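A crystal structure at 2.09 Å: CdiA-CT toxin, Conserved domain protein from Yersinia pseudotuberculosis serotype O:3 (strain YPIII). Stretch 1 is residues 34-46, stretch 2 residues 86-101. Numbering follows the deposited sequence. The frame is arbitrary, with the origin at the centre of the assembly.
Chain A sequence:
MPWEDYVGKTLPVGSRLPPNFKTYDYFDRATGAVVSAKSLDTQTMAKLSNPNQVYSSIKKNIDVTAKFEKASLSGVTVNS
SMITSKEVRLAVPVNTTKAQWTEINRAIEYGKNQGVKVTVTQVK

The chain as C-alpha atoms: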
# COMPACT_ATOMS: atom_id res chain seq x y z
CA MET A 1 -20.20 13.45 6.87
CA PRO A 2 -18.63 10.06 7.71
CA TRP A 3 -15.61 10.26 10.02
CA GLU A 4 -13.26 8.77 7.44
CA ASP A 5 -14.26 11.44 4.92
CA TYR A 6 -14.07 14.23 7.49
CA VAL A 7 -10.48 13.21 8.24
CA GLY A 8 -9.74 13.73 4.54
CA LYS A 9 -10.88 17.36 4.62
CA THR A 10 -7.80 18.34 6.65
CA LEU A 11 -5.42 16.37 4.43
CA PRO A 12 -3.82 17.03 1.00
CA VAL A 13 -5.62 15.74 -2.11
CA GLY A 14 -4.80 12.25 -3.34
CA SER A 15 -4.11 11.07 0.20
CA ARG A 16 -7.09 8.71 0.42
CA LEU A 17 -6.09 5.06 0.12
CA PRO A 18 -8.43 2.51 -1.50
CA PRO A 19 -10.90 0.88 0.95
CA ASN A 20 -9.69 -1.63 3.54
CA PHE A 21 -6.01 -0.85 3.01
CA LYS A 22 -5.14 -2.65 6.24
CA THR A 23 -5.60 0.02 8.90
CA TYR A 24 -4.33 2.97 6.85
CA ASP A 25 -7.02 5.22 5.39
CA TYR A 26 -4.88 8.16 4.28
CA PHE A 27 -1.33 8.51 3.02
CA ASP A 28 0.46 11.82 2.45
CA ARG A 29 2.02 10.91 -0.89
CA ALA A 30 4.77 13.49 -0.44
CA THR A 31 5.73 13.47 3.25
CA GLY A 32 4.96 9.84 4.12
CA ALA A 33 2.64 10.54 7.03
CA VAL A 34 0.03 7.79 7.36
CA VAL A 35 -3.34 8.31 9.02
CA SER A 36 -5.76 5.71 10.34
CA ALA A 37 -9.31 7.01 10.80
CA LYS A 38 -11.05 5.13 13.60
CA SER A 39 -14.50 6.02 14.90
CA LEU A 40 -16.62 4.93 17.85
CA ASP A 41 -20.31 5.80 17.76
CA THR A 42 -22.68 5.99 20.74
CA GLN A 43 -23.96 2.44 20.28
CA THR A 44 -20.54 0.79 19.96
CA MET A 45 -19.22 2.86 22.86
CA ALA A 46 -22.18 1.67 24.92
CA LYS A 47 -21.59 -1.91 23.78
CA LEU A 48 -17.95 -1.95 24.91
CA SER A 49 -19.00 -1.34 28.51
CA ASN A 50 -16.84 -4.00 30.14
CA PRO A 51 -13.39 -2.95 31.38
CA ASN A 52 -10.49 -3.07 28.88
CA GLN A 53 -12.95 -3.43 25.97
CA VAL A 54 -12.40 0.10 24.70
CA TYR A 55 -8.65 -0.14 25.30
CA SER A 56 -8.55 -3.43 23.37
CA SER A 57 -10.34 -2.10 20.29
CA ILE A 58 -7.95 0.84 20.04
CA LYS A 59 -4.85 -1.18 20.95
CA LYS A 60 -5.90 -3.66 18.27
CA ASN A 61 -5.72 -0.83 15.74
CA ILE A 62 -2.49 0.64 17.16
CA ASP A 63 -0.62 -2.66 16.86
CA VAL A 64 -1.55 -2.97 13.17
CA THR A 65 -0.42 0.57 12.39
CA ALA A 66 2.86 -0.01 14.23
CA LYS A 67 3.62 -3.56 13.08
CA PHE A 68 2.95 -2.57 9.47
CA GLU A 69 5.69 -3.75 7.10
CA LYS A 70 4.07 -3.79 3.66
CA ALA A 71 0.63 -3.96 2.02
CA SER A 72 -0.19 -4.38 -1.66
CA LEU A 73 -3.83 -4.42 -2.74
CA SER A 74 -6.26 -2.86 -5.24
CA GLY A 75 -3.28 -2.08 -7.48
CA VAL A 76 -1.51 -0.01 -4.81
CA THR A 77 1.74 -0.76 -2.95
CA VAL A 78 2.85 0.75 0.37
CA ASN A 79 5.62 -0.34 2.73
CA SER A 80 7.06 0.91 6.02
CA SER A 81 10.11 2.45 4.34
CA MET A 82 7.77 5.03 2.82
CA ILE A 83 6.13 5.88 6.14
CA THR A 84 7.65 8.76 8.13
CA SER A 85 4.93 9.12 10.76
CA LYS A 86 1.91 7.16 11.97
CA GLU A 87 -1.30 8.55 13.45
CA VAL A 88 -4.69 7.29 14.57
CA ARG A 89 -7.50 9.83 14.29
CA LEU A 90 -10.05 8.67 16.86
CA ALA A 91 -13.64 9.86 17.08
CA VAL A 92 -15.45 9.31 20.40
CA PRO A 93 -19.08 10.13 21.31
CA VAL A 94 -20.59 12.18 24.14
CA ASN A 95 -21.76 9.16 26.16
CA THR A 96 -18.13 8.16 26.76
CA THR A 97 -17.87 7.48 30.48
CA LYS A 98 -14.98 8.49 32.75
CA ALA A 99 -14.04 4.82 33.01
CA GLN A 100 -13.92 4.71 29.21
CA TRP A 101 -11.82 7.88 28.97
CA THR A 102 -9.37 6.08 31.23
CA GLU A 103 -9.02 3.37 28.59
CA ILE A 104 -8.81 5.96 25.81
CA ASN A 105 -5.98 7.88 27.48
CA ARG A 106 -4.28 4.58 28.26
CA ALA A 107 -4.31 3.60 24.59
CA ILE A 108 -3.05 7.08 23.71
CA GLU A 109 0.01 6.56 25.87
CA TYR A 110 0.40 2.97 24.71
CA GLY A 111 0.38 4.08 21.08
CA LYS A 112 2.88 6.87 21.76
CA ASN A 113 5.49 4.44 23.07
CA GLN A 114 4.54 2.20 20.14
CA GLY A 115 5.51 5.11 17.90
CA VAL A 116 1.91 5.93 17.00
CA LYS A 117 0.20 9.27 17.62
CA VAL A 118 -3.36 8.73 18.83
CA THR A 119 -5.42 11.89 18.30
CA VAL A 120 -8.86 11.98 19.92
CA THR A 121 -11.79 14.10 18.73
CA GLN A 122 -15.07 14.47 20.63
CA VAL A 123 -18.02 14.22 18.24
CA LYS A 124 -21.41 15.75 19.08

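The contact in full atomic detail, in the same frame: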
# COMPACT_ATOMS: atom_id res chain seq x y z
N VAL A 34 1.23 8.61 7.51
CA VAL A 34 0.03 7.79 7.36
C VAL A 34 -0.99 8.11 8.44
O VAL A 34 -0.63 8.44 9.57
CB VAL A 34 0.34 6.27 7.39
CG1 VAL A 34 1.29 5.90 6.28
CG2 VAL A 34 0.92 5.87 8.74
N VAL A 35 -2.26 8.04 8.08
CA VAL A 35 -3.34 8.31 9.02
C VAL A 35 -4.36 7.18 9.01
O VAL A 35 -4.83 6.76 7.95
CB VAL A 35 -4.05 9.63 8.70
CG1 VAL A 35 -5.24 9.84 9.62
CG2 VAL A 35 -3.08 10.80 8.80
N SER A 36 -4.68 6.68 10.20
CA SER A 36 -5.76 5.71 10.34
C SER A 36 -6.96 6.36 11.02
O SER A 36 -6.87 6.81 12.16
CB SER A 36 -5.30 4.50 11.14
OG SER A 36 -6.34 3.55 11.24
N ALA A 37 -8.08 6.40 10.30
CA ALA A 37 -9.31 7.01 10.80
C ALA A 37 -10.19 5.98 11.49
O ALA A 37 -10.84 5.17 10.83
CB ALA A 37 -10.07 7.69 9.67
N LYS A 38 -10.21 6.02 12.82
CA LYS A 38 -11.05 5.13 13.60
C LYS A 38 -12.16 5.91 14.27
O LYS A 38 -11.95 7.03 14.75
CB LYS A 38 -10.21 4.38 14.65
CG LYS A 38 -11.00 3.38 15.49
CD LYS A 38 -10.11 2.64 16.48
CE LYS A 38 -10.94 1.78 17.43
NZ LYS A 38 -11.71 0.73 16.70
N SER A 39 -13.36 5.34 14.31
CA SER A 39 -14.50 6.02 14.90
C SER A 39 -15.30 5.10 15.81
O SER A 39 -15.52 3.93 15.50
CB SER A 39 -15.42 6.57 13.81
OG SER A 39 -16.55 7.21 14.37
N LEU A 40 -15.74 5.64 16.94
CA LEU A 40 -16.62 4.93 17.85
C LEU A 40 -17.92 5.70 18.02
O LEU A 40 -17.90 6.83 18.50
CB LEU A 40 -15.95 4.74 19.21
CG LEU A 40 -14.70 3.85 19.21
CD1 LEU A 40 -13.91 4.06 20.49
CD2 LEU A 40 -15.10 2.39 19.06
N ASP A 41 -19.04 5.12 17.60
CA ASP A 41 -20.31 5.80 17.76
C ASP A 41 -20.91 5.50 19.14
O ASP A 41 -20.33 4.74 19.92
CB ASP A 41 -21.30 5.42 16.64
CG ASP A 41 -21.51 3.93 16.51
OD1 ASP A 41 -21.48 3.21 17.53
OD2 ASP A 41 -21.72 3.47 15.36
N THR A 42 -22.06 6.10 19.43
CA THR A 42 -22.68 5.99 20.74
C THR A 42 -23.07 4.56 21.08
O THR A 42 -22.97 4.14 22.23
CB THR A 42 -23.94 6.88 20.83
OG1 THR A 42 -24.88 6.48 19.83
CG2 THR A 42 -23.58 8.34 20.63
N GLN A 43 -23.51 3.81 20.07
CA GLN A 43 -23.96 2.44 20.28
C GLN A 43 -22.79 1.50 20.58
O GLN A 43 -22.86 0.69 21.50
CB GLN A 43 -24.73 1.95 19.06
CG GLN A 43 -26.04 2.69 18.83
CD GLN A 43 -27.05 2.47 19.94
OE1 GLN A 43 -27.21 3.30 20.83
NE2 GLN A 43 -27.74 1.33 19.89
N THR A 44 -21.73 1.62 19.79
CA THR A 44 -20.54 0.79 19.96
C THR A 44 -19.82 1.13 21.26
O THR A 44 -19.29 0.25 21.94
CB THR A 44 -19.57 0.94 18.78
OG1 THR A 44 -20.27 0.72 17.55
CG2 THR A 44 -18.43 -0.05 18.88
N MET A 45 -19.81 2.41 21.61
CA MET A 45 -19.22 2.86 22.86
C MET A 45 -20.00 2.31 24.05
O MET A 45 -19.43 1.95 25.08
CB MET A 45 -19.17 4.39 22.92
CG MET A 45 -18.46 4.94 24.14
SD MET A 45 -16.73 4.43 24.22
CE MET A 45 -15.99 5.54 23.03
N ALA A 46 -21.32 2.25 23.90
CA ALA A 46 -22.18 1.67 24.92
C ALA A 46 -21.99 0.16 25.00
O ALA A 46 -22.05 -0.42 26.09
CB ALA A 46 -23.63 2.00 24.64
N LYS A 86 3.14 7.93 11.87
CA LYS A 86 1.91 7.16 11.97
C LYS A 86 0.96 7.82 12.96
O LYS A 86 1.37 8.25 14.04
CB LYS A 86 2.21 5.72 12.40
CG LYS A 86 3.13 4.97 11.44
CD LYS A 86 3.51 3.59 11.97
CE LYS A 86 4.43 2.88 10.99
NZ LYS A 86 4.87 1.54 11.47
N GLU A 87 -0.32 7.90 12.59
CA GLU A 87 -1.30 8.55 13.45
C GLU A 87 -2.67 7.88 13.37
O GLU A 87 -3.14 7.51 12.30
CB GLU A 87 -1.44 10.02 13.08
CG GLU A 87 -2.48 10.76 13.91
CD GLU A 87 -2.75 12.15 13.41
OE1 GLU A 87 -2.43 12.43 12.23
OE2 GLU A 87 -3.27 12.97 14.19
N VAL A 88 -3.30 7.73 14.53
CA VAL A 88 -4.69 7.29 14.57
C VAL A 88 -5.59 8.46 14.94
O VAL A 88 -5.45 9.05 16.01
CB VAL A 88 -4.90 6.15 15.57
CG1 VAL A 88 -6.34 5.68 15.53
CG2 VAL A 88 -3.95 5.00 15.27
N ARG A 89 -6.51 8.80 14.04
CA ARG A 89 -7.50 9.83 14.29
C ARG A 89 -8.77 9.21 14.85
O ARG A 89 -9.55 8.59 14.11
CB ARG A 89 -7.80 10.62 13.01
CG ARG A 89 -6.65 11.48 12.53
CD ARG A 89 -6.65 12.84 13.20
NE ARG A 89 -7.85 13.61 12.88
CZ ARG A 89 -7.99 14.37 11.80
NH1 ARG A 89 -7.00 14.48 10.92
NH2 ARG A 89 -9.13 15.04 11.59
N LEU A 90 -8.98 9.37 16.15
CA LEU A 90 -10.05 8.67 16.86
C LEU A 90 -11.23 9.57 17.18
O LEU A 90 -11.08 10.61 17.83
CB LEU A 90 -9.50 8.06 18.15
CG LEU A 90 -10.48 7.23 18.98
CD1 LEU A 90 -10.83 5.93 18.27
CD2 LEU A 90 -9.90 6.95 20.36
N ALA A 91 -12.41 9.17 16.74
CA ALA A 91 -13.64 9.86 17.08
C ALA A 91 -14.35 9.13 18.22
O ALA A 91 -14.56 7.92 18.16
CB ALA A 91 -14.55 9.97 15.87
N VAL A 92 -14.71 9.88 19.27
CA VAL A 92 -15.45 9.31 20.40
C VAL A 92 -16.70 10.15 20.69
O VAL A 92 -16.69 11.37 20.56
CB VAL A 92 -14.57 9.22 21.67
CG1 VAL A 92 -13.43 8.23 21.46
CG2 VAL A 92 -14.04 10.59 22.07
N PRO A 93 -17.79 9.48 21.08
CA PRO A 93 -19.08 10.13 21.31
C PRO A 93 -19.20 10.81 22.67
O PRO A 93 -18.26 10.78 23.47
CB PRO A 93 -20.08 8.98 21.20
CG PRO A 93 -19.32 7.81 21.69
CD PRO A 93 -17.88 8.02 21.29
N VAL A 94 -20.36 11.41 22.92
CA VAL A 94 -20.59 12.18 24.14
C VAL A 94 -20.89 11.28 25.34
O VAL A 94 -20.66 11.68 26.49
CB VAL A 94 -21.75 13.18 23.96
CG1 VAL A 94 -21.38 14.22 22.92
CG2 VAL A 94 -23.02 12.45 23.55
N ASN A 95 -21.40 10.08 25.08
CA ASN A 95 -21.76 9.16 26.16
C ASN A 95 -20.56 8.36 26.66
O ASN A 95 -20.72 7.37 27.37
CB ASN A 95 -22.87 8.21 25.70
CG ASN A 95 -22.42 7.25 24.62
OD1 ASN A 95 -21.61 7.60 23.76
ND2 ASN A 95 -22.94 6.03 24.66
N THR A 96 -19.36 8.78 26.28
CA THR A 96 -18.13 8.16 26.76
C THR A 96 -17.97 8.42 28.25
O THR A 96 -17.87 9.57 28.68
CB THR A 96 -16.90 8.69 26.00
OG1 THR A 96 -17.06 8.46 24.60
CG2 THR A 96 -15.64 7.99 26.49
N THR A 97 -17.95 7.35 29.04
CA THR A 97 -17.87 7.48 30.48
C THR A 97 -16.44 7.75 30.93
O THR A 97 -15.49 7.54 30.17
CB THR A 97 -18.38 6.22 31.19
OG1 THR A 97 -17.45 5.16 31.01
CG2 THR A 97 -19.73 5.81 30.63
N LYS A 98 -16.29 8.21 32.16
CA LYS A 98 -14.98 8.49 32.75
C LYS A 98 -14.12 7.24 32.72
O LYS A 98 -12.93 7.31 32.42
CB LYS A 98 -15.14 9.00 34.18
CG LYS A 98 -16.15 10.13 34.32
CD LYS A 98 -16.56 10.34 35.76
CE LYS A 98 -15.38 10.76 36.62
NZ LYS A 98 -15.79 11.00 38.03
N ALA A 99 -14.73 6.10 33.04
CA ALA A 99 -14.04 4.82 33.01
C ALA A 99 -13.54 4.50 31.60
O ALA A 99 -12.50 3.86 31.43
CB ALA A 99 -14.95 3.72 33.51
N GLN A 100 -14.28 4.95 30.60
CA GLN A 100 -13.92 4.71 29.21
C GLN A 100 -12.83 5.67 28.75
O GLN A 100 -11.96 5.30 27.97
CB GLN A 100 -15.15 4.81 28.31
CG GLN A 100 -16.06 3.59 28.42
CD GLN A 100 -17.36 3.74 27.66
OE1 GLN A 100 -17.90 4.84 27.52
NE2 GLN A 100 -17.88 2.63 27.15
N TRP A 101 -12.88 6.91 29.24
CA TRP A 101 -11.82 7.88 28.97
C TRP A 101 -10.49 7.42 29.54
O TRP A 101 -9.43 7.76 29.02
CB TRP A 101 -12.18 9.25 29.54
CG TRP A 101 -12.93 10.10 28.58
CD1 TRP A 101 -14.24 10.50 28.67
CD2 TRP A 101 -12.44 10.64 27.35
NE1 TRP A 101 -14.57 11.27 27.59
CE2 TRP A 101 -13.49 11.37 26.76
CE3 TRP A 101 -11.20 10.59 26.70
CZ2 TRP A 101 -13.34 12.04 25.55
CZ3 TRP A 101 -11.06 11.26 25.50
CH2 TRP A 101 -12.12 11.97 24.93

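How do the two backbones run? Two neighbouring strands run parallel, their directions 21° apart, in register from Val 34 opposite Lys 86 to Ser 39 opposite Ala 91. As parallel pairing requires, alternate residues of the first strand bond to partners flanking their opposite number: Ser 36 N donates to Glu 87 O (2.7 Å), and Arg 89 N to Ser 36 O (2.8 Å). The ladder ends with Leu 40 N bonded to Ala 91 O (2.8 Å); the first bond between the stretches, from Glu 87 N to Val 34 O (3.1 Å), is weak.

Which side chains meet across the strands? Val 35 shares a face with Arg 89, whose aliphatic CG lies 3.6 Å from Val 35 CG1. On the other face, Lys 38 CG packs against Leu 90 CD1 at 3.8 Å, while the lysine's end leads away.

What joins the segments beyond the strands? Met 45 points toward stretch 2, its CE 3.6 Å from Pro 93 CD and 4.0 Å from Val 92 CG1, an apolar contact.

How is the helix of stretch 1 held by polar groups? Side-chain amides reach its backbone carbonyls: Asn 95 ND2 donates to Thr 42 O (3.1 Å) and Gln 100 NE2 to Met 45 O (2.7 Å). Asp 41 caps the helix, its OD1 accepting from Thr 44 N at 2.8 Å.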